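Local structure of halorhodopsin (2JAF) at residues A[250-253]-A[259-262]. The protein is a retinal-binding membrane protein that works as a light-driven chloride pump. The protein carries 2 engineered substitutions. Sequence-based numbering, arbitrary orientation.
Sequences LRWV and TVAV
The indole of Trp252 meets Val260 and Thr259 with the edge of its six-membered ring; neither residue lies over a face, since both touching methyls sit near the ring plane. CZ3 of Trp252 is 3.6 Å from CG1 of Val260, and CH2 of the same ring is 4.3 Å from CG2 of Thr259. The setting is the end of the last long helix of a seven-helix retinal protein, 227-255, where the chain turns into the short helix 257-261, which lies across the end of the long one. Trp252 has CG anti to its own N (chi1 -171°), which carries the ring's benzo edge closer to 259-262 than the direction of its CB would suggest. Between the segments no hydrogen bond forms, so the evidence for association is apolar: 151 Å² buried in total, with Val260 contributing most. Leu126 of helix 106-127 touches Trp252, Val253 and Val260, and Pro59 of helix 58-82 touches both valines, so the turn is packed against neighbouring helices. Trp252 O accepts a hydrogen bond from Asn256 ND2. The nearest CA atoms across the contact, those of Val253 and Val260, are 7.0 Å apart; their side chains meet more loosely, Val253 CG1 lying 4.3 Å from Val260 CG2.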
ATOM      1  N   LEU A 250     -10.358 -21.340 -10.067  1.00 26.22           N
ATOM      2  CA  LEU A 250      -9.702 -21.495 -11.359  1.00 27.12           C
ATOM      3  C   LEU A 250     -10.327 -22.594 -12.222  1.00 28.03           C
ATOM      4  O   LEU A 250     -10.529 -22.409 -13.426  1.00 28.16           O
ATOM      5  CB  LEU A 250      -8.213 -21.778 -11.146  1.00 27.97           C
ATOM      6  CG  LEU A 250      -7.330 -21.789 -12.396  1.00 28.87           C
ATOM      7  CD1 LEU A 250      -7.558 -20.518 -13.203  1.00 30.20           C
ATOM      8  CD2 LEU A 250      -5.873 -21.897 -11.978  1.00 29.95           C
ATOM      9  N   ARG A 251     -10.638 -23.729 -11.605  1.00 28.56           N
ATOM     10  CA  ARG A 251     -11.231 -24.849 -12.327  1.00 28.11           C
ATOM     11  C   ARG A 251     -12.559 -24.446 -12.954  1.00 28.51           C
ATOM     12  O   ARG A 251     -12.864 -24.842 -14.079  1.00 25.43           O
ATOM     13  CB  ARG A 251     -11.447 -26.045 -11.391  1.00 29.38           C
ATOM     14  CG  ARG A 251     -12.034 -27.276 -12.085  1.00 32.27           C
ATOM     15  CD  ARG A 251     -12.233 -28.451 -11.128  1.00 35.32           C
ATOM     16  NE  ARG A 251     -13.162 -28.130 -10.048  1.00 38.47           N
ATOM     17  CZ  ARG A 251     -13.490 -28.963  -9.062  1.00 40.04           C
ATOM     18  NH1 ARG A 251     -12.968 -30.183  -9.013  1.00 40.92           N
ATOM     19  NH2 ARG A 251     -14.332 -28.568  -8.115  1.00 39.27           N
ATOM     20  N   TRP A 252     -13.347 -23.658 -12.227  1.00 25.67           N
ATOM     21  CA  TRP A 252     -14.641 -23.220 -12.735  1.00 28.33           C
ATOM     22  C   TRP A 252     -14.433 -22.288 -13.923  1.00 29.06           C
ATOM     23  O   TRP A 252     -15.097 -22.422 -14.951  1.00 29.66           O
ATOM     24  CB  TRP A 252     -15.439 -22.487 -11.652  1.00 27.13           C
ATOM     25  CG  TRP A 252     -16.863 -22.215 -12.067  1.00 27.55           C
ATOM     26  CD1 TRP A 252     -17.941 -23.041 -11.900  1.00 27.28           C
ATOM     27  CD2 TRP A 252     -17.340 -21.076 -12.788  1.00 26.69           C
ATOM     28  NE1 TRP A 252     -19.062 -22.484 -12.476  1.00 27.33           N
ATOM     29  CE2 TRP A 252     -18.720 -21.279 -13.030  1.00 27.13           C
ATOM     30  CE3 TRP A 252     -16.736 -19.902 -13.261  1.00 26.62           C
ATOM     31  CZ2 TRP A 252     -19.505 -20.350 -13.722  1.00 25.77           C
ATOM     32  CZ3 TRP A 252     -17.520 -18.978 -13.953  1.00 26.66           C
ATOM     33  CH2 TRP A 252     -18.889 -19.211 -14.175  1.00 25.83           C
ATOM     34  N   VAL A 253     -13.513 -21.340 -13.773  1.00 29.18           N
ATOM     35  CA  VAL A 253     -13.220 -20.392 -14.840  1.00 30.11           C
ATOM     36  C   VAL A 253     -12.791 -21.108 -16.122  1.00 31.90           C
ATOM     37  O   VAL A 253     -13.193 -20.719 -17.219  1.00 30.61           O
ATOM     38  CB  VAL A 253     -12.114 -19.396 -14.407  1.00 31.04           C
ATOM     39  CG1 VAL A 253     -11.675 -18.544 -15.590  1.00 31.55           C
ATOM     40  CG2 VAL A 253     -12.640 -18.498 -13.291  1.00 29.38           C
ATOM     41  N   THR A 259     -18.841 -17.645 -20.255  1.00 50.63           N
ATOM     42  CA  THR A 259     -19.561 -16.838 -19.277  1.00 51.41           C
ATOM     43  C   THR A 259     -18.726 -15.701 -18.688  1.00 52.20           C
ATOM     44  O   THR A 259     -19.215 -14.580 -18.541  1.00 52.38           O
ATOM     45  CB  THR A 259     -20.092 -17.719 -18.127  1.00 51.33           C
ATOM     46  OG1 THR A 259     -20.913 -18.765 -18.668  1.00 50.72           O
ATOM     47  CG2 THR A 259     -20.921 -16.890 -17.158  1.00 50.55           C
ATOM     48  N   VAL A 260     -17.471 -15.981 -18.356  1.00 53.17           N
ATOM     49  CA  VAL A 260     -16.606 -14.956 -17.781  1.00 54.95           C
ATOM     50  C   VAL A 260     -16.081 -13.979 -18.829  1.00 56.62           C
ATOM     51  O   VAL A 260     -15.904 -12.793 -18.547  1.00 57.10           O
ATOM     52  CB  VAL A 260     -15.408 -15.585 -17.038  1.00 54.50           C
ATOM     53  CG1 VAL A 260     -15.901 -16.393 -15.852  1.00 55.01           C
ATOM     54  CG2 VAL A 260     -14.616 -16.468 -17.979  1.00 54.86           C
ATOM     55  N   ALA A 261     -15.841 -14.477 -20.038  1.00 58.21           N
ATOM     56  CA  ALA A 261     -15.334 -13.639 -21.119  1.00 60.50           C
ATOM     57  C   ALA A 261     -16.380 -12.639 -21.596  1.00 61.72           C
ATOM     58  O   ALA A 261     -16.050 -11.506 -21.946  1.00 62.59           O
ATOM     59  CB  ALA A 261     -14.872 -14.510 -22.285  1.00 60.34           C
ATOM     60  N   VAL A 262     -17.642 -13.060 -21.605  1.00 63.34           N
ATOM     61  CA  VAL A 262     -18.734 -12.198 -22.048  1.00 64.81           C
ATOM     62  C   VAL A 262     -19.090 -11.118 -21.030  1.00 65.80           C
ATOM     63  O   VAL A 262     -20.139 -10.482 -21.133  1.00 66.15           O
ATOM     64  CB  VAL A 262     -20.008 -13.018 -22.351  1.00 64.71           C
ATOM     65  CG1 VAL A 262     -19.740 -13.994 -23.489  1.00 64.79           C
ATOM     66  CG2 VAL A 262     -20.457 -13.759 -21.104  1.00 63.91           C
TER